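Local coordinates for extracellular solute-binding protein, family 1 (Bifidobacterium longum subsp. infantis, PDB 6FTH) that probably binds human milk oligosaccharides as the extracellular solute-binding component of an ABC transporter, at residues A[37-42]-A[395-400]; A[50-55]-A[363-368]; A[142-147]-A[405-410]. One frame throughout, in Å; residues are numbered along the deposited sequence.

In the fold
All three contacts belong to one of the two lobes expected of a family 1 solute-binding protein, or to its border. The centre of interaction 3 lies about 12 Å from the chain centre, against about 21 Å for the centre of interaction 1 and 27 Å for that of interaction 2. It touches both of the others. R37 NE of interaction 1 forms a 2.8 Å salt bridge with D407 OD1 of interaction 3, and S366 O of interaction 2 packs 3.5 Å from F409 CD2. Interactions 1 and 2 do not touch, their nearest atoms being about 8 Å apart. Interaction 3 involves strand 140-143, whose pairing with strand 336-337 is consistent with the hinge between the lobes.

Interaction 1 (A[37-42]-A[395-400]); sequences RPATDK and KAMGDN
A39 and M397 bring together a type II beta turn, R37 to T40, and the Schellman motif that ends helix 390-398. The CA atoms of A39 and N400 come within 3.8 Å, and both residues have positive phi, A39 as the third residue of its turn and N400 as the first residue to leave helical backbone angles after the helix. No hydrogen bond spans the two segments, so they meet through van der Waals and weakly polar contacts. The loop containing A39 and D41 makes its backbone bonds a little further on, with F402.

The apolar and sulphur contacts centre on M397. Its chain bends at chi2 (-67°), carrying SD toward the turn and crossing the R37 side chain at about a right angle. The methyl CE of M397 sits 3.6 Å above one face of the R37 guanidinium, offset toward its rim, while M397 SD lies 3.6 Å from R37 NH1. A39 CB lies in plane at the edge of the same guanidinium, and is 4.2 Å from M397 SD.

Polar bonds fix the R37 group within its own turn and beyond it. R37 NH1 donates to P38 O at 2.9 Å, with a bent N-H...O angle of 139°, and R37 NE is salt-bridged to D407. The methionine therefore packs on a guanidinium already held from two directions. T40 OG1 closes the turn from the other end by donating to R37 O, approaching in the carbonyl plane.

The remaining contacts come from N400, just past the helix end. Its backbone N donates to M397 O, and N400 CA makes a CA-H...O contact of 3.4 Å with A39 O at 125°. From the side chain, the amide oxygen N400 OD1 rests 3.3 Å from A39 CA.

Interaction 2 (A[50-55]-A[363-368]); sequences KDLEAD and EKYSVQ
In this antiparallel helix pair, helix 47-56 packs on the start of helix 363-371 through the ring of Y365, which meets D51, L52 and D55. The short axes run 156° apart and approach to 11.3 Å, a spacing that leaves room for a whole tyrosine and several waters between the backbones.

The Y365 CG lies anti to the carbonyl carbon (chi1 -68°), and the ring reaches across to L52, whose CD1 sits 3.8 Å above one face, over its centre, as a CH-pi contact. K364 CG covers the opposite face, nearer the rim. L52 itself is buried against L356, L359 and L360 of helix 350-360.

At the ring's edge, Y365 OH donates to D55 OD2 at 2.6 Å, meeting that oxygen from above the carboxylate plane, 63° out of it. D55 OD2 is also 4.0 Å from K364 NZ, beyond a salt bridge; two waters span the gap, each donating to OD2 and accepting from NZ. This cluster of donors would favour a charged carboxylate. D51, whose OD1 is bonded to Q47, is linked by water too: two waters donate to its OD2, and they join it to Q368 OE1 and NE2.

A buried aromatic face with a water-bridged polar border thus joins two helices of an alpha/beta lobe, one of them the helix of the beta-alpha-beta unit between parallel strands 29-36 and 59-66.

Interaction 3 (A[142-147]-A[405-410]); sequences SSRGKS and LADRFS
Chi1 places CG of both F409 (80°) and R144 (51°) between the backbone N and the carbonyl carbon, the crowded position, and the F409 ring then meets the backbone of S143 while R144 extends beside D407. The site lies where strand 140-143 pairs with strand 336-337 in a small antiparallel sheet. In chain order this pair falls between strands of the two larger sheets, which is consistent with the hinge region of a two-lobed solute-binding protein.

The ring contact is made at its edge. F409 CZ comes within 3.2 Å of S143 O, and that oxygen lies near the ring plane. F409 CE1 is also near the residues on both sides of S143, 4.1 Å from S142 CB and 4.1 Å from R144 CA, both approaching obliquely. Elsewhere the ring meets that of F370 in helix 363-371. The backbone of F409 is involved as well: F409 O is 3.4 Å from S142 CB and accepts a hydrogen bond from R340 NH1.

R144 and D407 lie side by side and point the same way, their guanidinium and carboxylate planes 25° apart. Across the contact R144 NH1 rests 3.7 Å from D407 CB. R144 NH1 is 4.5 Å from D407 OD2, and that oxygen lies well out of the guanidinium plane, so any attraction would be between nearby charges alone. Each has its stronger partners elsewhere: R144 NE donates to A334 O, while D407 OD1 is salt-bridged to R37. No hydrogen bond spans the two segments, although S143 pairs through its backbone with G411 and I413 just beyond. The other carboxylate oxygen, D407 OD2, receives R408 NH1 on its syn lone pair at 2.8 Å.

Interaction 1 (A[37-42]-A[395-400])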
loop_
_atom_site.group_PDB
_atom_site.type_symbol
_atom_site.label_atom_id
_atom_site.label_comp_id
_atom_site.label_asym_id
_atom_site.label_seq_id
_atom_site.Cartn_x
_atom_site.Cartn_y
_atom_site.Cartn_z
ATOM N N ARG A 37 -12.160 8.513 -4.627
ATOM C CA ARG A 37 -11.222 8.981 -3.627
ATOM C C ARG A 37 -11.818 10.183 -2.892
ATOM O O ARG A 37 -12.543 10.988 -3.484
ATOM C CB ARG A 37 -9.963 9.461 -4.331
ATOM C CG ARG A 37 -8.796 9.804 -3.449
ATOM C CD ARG A 37 -7.777 10.525 -4.282
ATOM N NE ARG A 37 -6.540 10.808 -3.580
ATOM C CZ ARG A 37 -6.344 11.850 -2.776
ATOM N NH1 ARG A 37 -7.325 12.715 -2.517
ATOM N NH2 ARG A 37 -5.159 12.033 -2.211
ATOM N N PRO A 38 -11.504 10.352 -1.614
ATOM C CA PRO A 38 -11.846 11.616 -0.964
ATOM C C PRO A 38 -11.215 12.794 -1.695
ATOM O O PRO A 38 -10.205 12.657 -2.396
ATOM C CB PRO A 38 -11.268 11.462 0.449
ATOM C CG PRO A 38 -11.241 9.997 0.690
ATOM C CD PRO A 38 -10.938 9.374 -0.668
ATOM N N ALA A 39 -11.844 13.957 -1.549
ATOM C CA ALA A 39 -11.316 15.246 -2.004
ATOM C C ALA A 39 -11.445 15.457 -3.502
ATOM O O ALA A 39 -10.866 16.427 -4.024
ATOM C CB ALA A 39 -9.853 15.478 -1.606
ATOM N N THR A 40 -12.188 14.611 -4.203
ATOM C CA THR A 40 -12.422 14.738 -5.632
ATOM C C THR A 40 -13.741 15.454 -5.910
ATOM O O THR A 40 -14.720 15.313 -5.155
ATOM C CB THR A 40 -12.402 13.353 -6.293
ATOM O OG1 THR A 40 -13.321 12.472 -5.625
ATOM C CG2 THR A 40 -11.016 12.755 -6.254
ATOM N N ASP A 41 -13.749 16.250 -6.978
ATOM C CA ASP A 41 -14.971 16.828 -7.521
ATOM C C ASP A 41 -15.846 15.715 -8.083
ATOM O O ASP A 41 -15.438 14.548 -8.207
ATOM C CB ASP A 41 -14.626 17.828 -8.636
ATOM C CG ASP A 41 -15.720 18.869 -8.887
ATOM O OD1 ASP A 41 -16.852 18.724 -8.375
ATOM O OD2 ASP A 41 -15.425 19.847 -9.612
ATOM N N LYS A 42 -17.090 16.066 -8.373
ATOM C CA LYS A 42 -17.969 15.151 -9.074
ATOM C C LYS A 42 -17.418 14.909 -10.480
ATOM O O LYS A 42 -16.903 15.824 -11.121
ATOM C CB LYS A 42 -19.357 15.792 -9.134
ATOM C CG LYS A 42 -20.510 14.828 -9.294
ATOM C CD LYS A 42 -20.426 14.190 -10.661
ATOM C CE LYS A 42 -21.661 13.520 -11.100
ATOM N NZ LYS A 42 -21.331 12.560 -12.150
ATOM N N LYS A 395 -4.236 23.296 -3.991
ATOM C CA LYS A 395 -5.457 24.027 -3.680
ATOM C C LYS A 395 -6.694 23.229 -4.073
ATOM O O LYS A 395 -7.677 23.198 -3.327
ATOM C CB LYS A 395 -5.445 25.401 -4.344
ATOM C CG LYS A 395 -6.680 26.225 -3.998
ATOM C CD LYS A 395 -6.578 27.649 -4.442
ATOM C CE LYS A 395 -7.746 28.459 -3.863
ATOM N NZ LYS A 395 -9.061 27.972 -4.355
ATOM N N ALA A 396 -6.675 22.569 -5.235
ATOM C CA ALA A 396 -7.839 21.779 -5.637
ATOM C C ALA A 396 -8.113 20.662 -4.635
ATOM O O ALA A 396 -9.274 20.393 -4.282
ATOM C CB ALA A 396 -7.613 21.205 -7.034
ATOM N N MET A 397 -7.057 20.002 -4.166
ATOM C CA MET A 397 -7.202 18.985 -3.131
ATOM C C MET A 397 -7.766 19.599 -1.851
ATOM O O MET A 397 -8.682 19.040 -1.225
ATOM C CB MET A 397 -5.835 18.356 -2.849
ATOM C CG MET A 397 -5.340 17.374 -3.903
ATOM S SD MET A 397 -6.380 15.892 -3.951
ATOM C CE MET A 397 -5.383 14.830 -4.968
ATOM N N GLY A 398 -7.231 20.760 -1.458
ATOM C CA GLY A 398 -7.680 21.409 -0.235
ATOM C C GLY A 398 -9.130 21.819 -0.303
ATOM O O GLY A 398 -9.844 21.766 0.701
ATOM N N ASP A 399 -9.592 22.213 -1.487
ATOM C CA ASP A 399 -10.981 22.604 -1.721
ATOM C C ASP A 399 -11.914 21.405 -1.865
ATOM O O ASP A 399 -13.126 21.595 -2.027
ATOM C CB ASP A 399 -11.107 23.446 -3.002
ATOM C CG ASP A 399 -10.442 24.826 -2.902
ATOM O OD1 ASP A 399 -10.129 25.298 -1.793
ATOM O OD2 ASP A 399 -10.222 25.428 -3.970
ATOM N N ASN A 400 -11.371 20.187 -1.832
ATOM C CA ASN A 400 -12.137 18.965 -2.074
ATOM C C ASN A 400 -12.759 18.953 -3.467
ATOM O O ASN A 400 -13.845 18.398 -3.686
ATOM C CB ASN A 400 -13.167 18.723 -0.970
ATOM C CG ASN A 400 -12.508 18.377 0.347
ATOM O OD1 ASN A 400 -11.618 17.535 0.402
ATOM N ND2 ASN A 400 -12.919 19.049 1.414
#

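Interaction 2 (A[50-55]-A[363-368])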
loop_
_atom_site.group_PDB
_atom_site.type_symbol
_atom_site.label_atom_id
_atom_site.label_comp_id
_atom_site.label_asym_id
_atom_site.label_seq_id
_atom_site.Cartn_x
_atom_site.Cartn_y
_atom_site.Cartn_z
ATOM N N LYS A 50 -16.158 14.518 -19.773
ATOM C CA LYS A 50 -17.025 14.905 -20.880
ATOM C C LYS A 50 -16.385 14.545 -22.216
ATOM O O LYS A 50 -17.052 13.997 -23.107
ATOM C CB LYS A 50 -17.311 16.409 -20.799
ATOM C CG LYS A 50 -18.261 16.797 -19.687
ATOM C CD LYS A 50 -18.863 18.184 -19.934
ATOM C CE LYS A 50 -19.895 18.556 -18.866
ATOM N NZ LYS A 50 -20.870 17.473 -18.548
ATOM N N ASP A 51 -15.086 14.825 -22.351
ATOM C CA ASP A 51 -14.339 14.413 -23.539
ATOM C C ASP A 51 -14.412 12.903 -23.728
ATOM O O ASP A 51 -14.602 12.414 -24.847
ATOM C CB ASP A 51 -12.867 14.825 -23.419
ATOM C CG ASP A 51 -12.656 16.328 -23.448
ATOM O OD1 ASP A 51 -13.623 17.073 -23.718
ATOM O OD2 ASP A 51 -11.508 16.765 -23.202
ATOM N N LEU A 52 -14.244 12.141 -22.641
ATOM C CA LEU A 52 -14.212 10.692 -22.763
ATOM C C LEU A 52 -15.528 10.170 -23.303
ATOM O O LEU A 52 -15.555 9.301 -24.182
ATOM C CB LEU A 52 -13.920 10.076 -21.395
ATOM C CG LEU A 52 -13.951 8.551 -21.259
ATOM C CD1 LEU A 52 -12.861 7.941 -22.095
ATOM C CD2 LEU A 52 -13.801 8.164 -19.779
ATOM N N GLU A 53 -16.635 10.691 -22.769
ATOM C CA GLU A 53 -17.959 10.285 -23.207
ATOM C C GLU A 53 -18.152 10.564 -24.691
ATOM O O GLU A 53 -18.646 9.711 -25.430
ATOM C CB GLU A 53 -19.016 11.017 -22.383
ATOM C CG GLU A 53 -20.413 10.587 -22.720
ATOM C CD GLU A 53 -21.442 11.157 -21.752
ATOM O OE1 GLU A 53 -21.130 12.139 -21.048
ATOM O OE2 GLU A 53 -22.549 10.606 -21.683
ATOM N N ALA A 54 -17.749 11.749 -25.145
ATOM C CA ALA A 54 -17.842 12.060 -26.568
ATOM C C ALA A 54 -17.006 11.092 -27.391
ATOM O O ALA A 54 -17.463 10.552 -28.408
ATOM C CB ALA A 54 -17.358 13.489 -26.796
ATOM N N ASP A 55 -15.770 10.846 -26.952
ATOM C CA ASP A 55 -14.867 9.976 -27.698
ATOM C C ASP A 55 -15.360 8.547 -27.718
ATOM O O ASP A 55 -15.043 7.797 -28.641
ATOM C CB ASP A 55 -13.473 10.013 -27.082
ATOM C CG ASP A 55 -12.725 11.282 -27.404
ATOM O OD1 ASP A 55 -13.294 12.173 -28.100
ATOM O OD2 ASP A 55 -11.559 11.388 -26.973
ATOM N N GLU A 363 -3.063 7.068 -23.132
ATOM C CA GLU A 363 -2.287 8.087 -22.437
ATOM C C GLU A 363 -3.122 9.336 -22.179
ATOM O O GLU A 363 -3.090 9.893 -21.072
ATOM C CB GLU A 363 -1.022 8.399 -23.238
ATOM C CG GLU A 363 -0.084 9.403 -22.593
ATOM C CD GLU A 363 1.185 9.617 -23.395
ATOM O OE1 GLU A 363 1.647 8.605 -23.973
ATOM O OE2 GLU A 363 1.704 10.763 -23.443
ATOM N N LYS A 364 -3.910 9.750 -23.185
ATOM C CA LYS A 364 -4.802 10.905 -23.075
ATOM C C LYS A 364 -5.649 10.867 -21.805
ATOM O O LYS A 364 -5.703 11.850 -21.051
ATOM C CB LYS A 364 -5.703 10.933 -24.315
ATOM C CG LYS A 364 -6.712 12.059 -24.378
ATOM C CD LYS A 364 -7.617 11.979 -25.637
ATOM C CE LYS A 364 -6.863 12.196 -26.938
ATOM N NZ LYS A 364 -7.797 12.232 -28.113
ATOM N N TYR A 365 -6.304 9.736 -21.537
ATOM C CA TYR A 365 -7.230 9.686 -20.398
ATOM C C TYR A 365 -6.579 9.173 -19.118
ATOM O O TYR A 365 -7.013 9.535 -18.027
ATOM C CB TYR A 365 -8.525 8.951 -20.751
ATOM C CG TYR A 365 -9.316 9.768 -21.746
ATOM C CD1 TYR A 365 -9.888 10.946 -21.353
ATOM C CD2 TYR A 365 -9.402 9.397 -23.068
ATOM C CE1 TYR A 365 -10.567 11.768 -22.255
ATOM C CE2 TYR A 365 -10.083 10.192 -23.995
ATOM C CZ TYR A 365 -10.658 11.376 -23.569
ATOM O OH TYR A 365 -11.317 12.187 -24.470
ATOM N N SER A 366 -5.524 8.377 -19.217
ATOM C CA SER A 366 -4.830 7.965 -18.002
ATOM C C SER A 366 -4.172 9.157 -17.327
ATOM O O SER A 366 -4.290 9.336 -16.109
ATOM C CB SER A 366 -3.799 6.875 -18.325
ATOM O OG SER A 366 -4.401 5.630 -18.640
ATOM N N VAL A 367 -3.517 10.022 -18.104
ATOM C CA VAL A 367 -2.885 11.194 -17.515
ATOM C C VAL A 367 -3.929 12.140 -16.941
ATOM O O VAL A 367 -3.755 12.661 -15.833
ATOM C CB VAL A 367 -1.945 11.889 -18.520
ATOM C CG1 VAL A 367 -1.451 13.197 -17.943
ATOM C CG2 VAL A 367 -0.772 10.974 -18.864
ATOM N N GLN A 368 -5.037 12.350 -17.665
ATOM C CA GLN A 368 -6.057 13.283 -17.181
ATOM C C GLN A 368 -6.810 12.731 -15.967
ATOM O O GLN A 368 -7.160 13.489 -15.059
ATOM C CB GLN A 368 -7.007 13.684 -18.308
ATOM C CG GLN A 368 -6.348 14.581 -19.345
ATOM C CD GLN A 368 -7.355 15.089 -20.353
ATOM O OE1 GLN A 368 -7.861 16.212 -20.219
ATOM N NE2 GLN A 368 -7.684 14.259 -21.341
HETATM O O HOH W 1 -10.065 17.494 -20.990
HETATM O O HOH W 2 -9.466 14.919 -23.550
HETATM O O HOH W 3 -9.447 9.854 -28.086
HETATM O O HOH W 4 -10.528 13.632 -27.890
#

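Interaction 3 (A[142-147]-A[405-410])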
loop_
_atom_site.group_PDB
_atom_site.type_symbol
_atom_site.label_atom_id
_atom_site.label_comp_id
_atom_site.label_asym_id
_atom_site.label_seq_id
_atom_site.Cartn_x
_atom_site.Cartn_y
_atom_site.Cartn_z
ATOM N N SER A 142 -4.446 -0.972 -12.356
ATOM C CA SER A 142 -3.911 0.328 -12.755
ATOM C C SER A 142 -2.431 0.403 -12.401
ATOM O O SER A 142 -1.938 -0.370 -11.571
ATOM C CB SER A 142 -4.623 1.467 -12.008
ATOM O OG SER A 142 -4.504 1.281 -10.590
ATOM N N SER A 143 -1.732 1.363 -13.026
ATOM C CA SER A 143 -0.361 1.713 -12.659
ATOM C C SER A 143 -0.212 3.221 -12.627
ATOM O O SER A 143 -0.442 3.882 -13.642
ATOM C CB SER A 143 0.649 1.145 -13.661
ATOM O OG SER A 143 1.885 1.843 -13.583
ATOM N N ARG A 144 0.206 3.765 -11.487
ATOM C CA ARG A 144 0.540 5.181 -11.397
ATOM C C ARG A 144 1.987 5.471 -11.756
ATOM O O ARG A 144 2.451 6.608 -11.586
ATOM C CB ARG A 144 0.168 5.790 -10.032
ATOM C CG ARG A 144 0.664 5.059 -8.807
ATOM C CD ARG A 144 0.395 5.882 -7.532
ATOM N NE ARG A 144 0.537 5.059 -6.345
ATOM C CZ ARG A 144 0.275 5.473 -5.114
ATOM N NH1 ARG A 144 -0.087 6.729 -4.897
ATOM N NH2 ARG A 144 0.380 4.627 -4.093
ATOM N N GLY A 145 2.714 4.475 -12.254
ATOM C CA GLY A 145 3.957 4.747 -12.947
ATOM C C GLY A 145 5.196 4.501 -12.117
ATOM O O GLY A 145 5.157 4.239 -10.916
ATOM N N LYS A 146 6.323 4.668 -12.803
ATOM C CA LYS A 146 7.607 4.207 -12.272
ATOM C C LYS A 146 8.093 4.986 -11.050
ATOM O O LYS A 146 8.947 4.486 -10.321
ATOM C CB LYS A 146 8.648 4.209 -13.380
ATOM C CG LYS A 146 8.977 5.593 -13.945
ATOM C CD LYS A 146 9.966 5.518 -15.118
ATOM C CE LYS A 146 10.387 6.871 -15.643
ATOM N NZ LYS A 146 9.339 7.619 -16.351
ATOM N N SER A 147 7.599 6.193 -10.787
ATOM C CA SER A 147 8.004 6.827 -9.536
ATOM C C SER A 147 7.475 6.110 -8.315
ATOM O O SER A 147 7.949 6.381 -7.202
ATOM C CB SER A 147 7.559 8.289 -9.471
ATOM O OG SER A 147 8.382 9.085 -10.312
ATOM N N LEU A 405 -9.449 11.545 -10.761
ATOM C CA LEU A 405 -9.572 10.440 -9.828
ATOM C C LEU A 405 -8.301 10.200 -9.025
ATOM O O LEU A 405 -8.343 9.470 -8.028
ATOM C CB LEU A 405 -9.934 9.170 -10.603
ATOM C CG LEU A 405 -11.173 9.280 -11.512
ATOM C CD1 LEU A 405 -11.498 7.983 -12.193
ATOM C CD2 LEU A 405 -12.390 9.751 -10.719
ATOM N N ALA A 406 -7.189 10.798 -9.431
ATOM C CA ALA A 406 -5.887 10.727 -8.724
ATOM C C ALA A 406 -5.441 9.264 -8.626
ATOM O O ALA A 406 -5.622 8.506 -9.597
ATOM C CB ALA A 406 -5.940 11.491 -7.426
ATOM N N ASP A 407 -4.876 8.864 -7.484
ATOM C CA ASP A 407 -4.317 7.528 -7.356
ATOM C C ASP A 407 -5.376 6.435 -7.408
ATOM O O ASP A 407 -5.019 5.268 -7.575
ATOM C CB ASP A 407 -3.500 7.430 -6.068
ATOM C CG ASP A 407 -4.334 7.677 -4.842
ATOM O OD1 ASP A 407 -4.862 8.797 -4.702
ATOM O OD2 ASP A 407 -4.523 6.722 -4.072
ATOM N N ARG A 408 -6.656 6.774 -7.299
ATOM C CA ARG A 408 -7.724 5.798 -7.426
ATOM C C ARG A 408 -8.121 5.514 -8.887
ATOM O O ARG A 408 -9.060 4.764 -9.127
ATOM C CB ARG A 408 -8.953 6.279 -6.645
ATOM C CG ARG A 408 -9.033 5.817 -5.208
ATOM C CD ARG A 408 -7.879 6.289 -4.331
ATOM N NE ARG A 408 -8.296 6.253 -2.918
ATOM C CZ ARG A 408 -7.589 6.734 -1.895
ATOM N NH1 ARG A 408 -6.390 7.261 -2.082
ATOM N NH2 ARG A 408 -8.098 6.687 -0.666
ATOM N N PHE A 409 -7.405 6.077 -9.862
ATOM C CA PHE A 409 -7.801 6.033 -11.263
ATOM C C PHE A 409 -7.728 4.638 -11.882
ATOM O O PHE A 409 -7.163 3.678 -11.334
ATOM C CB PHE A 409 -6.980 7.017 -12.109
ATOM C CG PHE A 409 -5.578 6.530 -12.518
ATOM C CD1 PHE A 409 -4.747 5.848 -11.637
ATOM C CD2 PHE A 409 -5.099 6.824 -13.770
ATOM C CE1 PHE A 409 -3.465 5.445 -12.039
ATOM C CE2 PHE A 409 -3.834 6.422 -14.173
ATOM C CZ PHE A 409 -3.023 5.752 -13.310
ATOM N N SER A 410 -8.317 4.556 -13.073
ATOM C CA SER A 410 -8.434 3.335 -13.869
ATOM C C SER A 410 -7.653 3.582 -15.160
ATOM O O SER A 410 -8.224 3.976 -16.183
ATOM C CB SER A 410 -9.878 3.028 -14.173
ATOM O OG SER A 410 -10.595 2.909 -12.968
#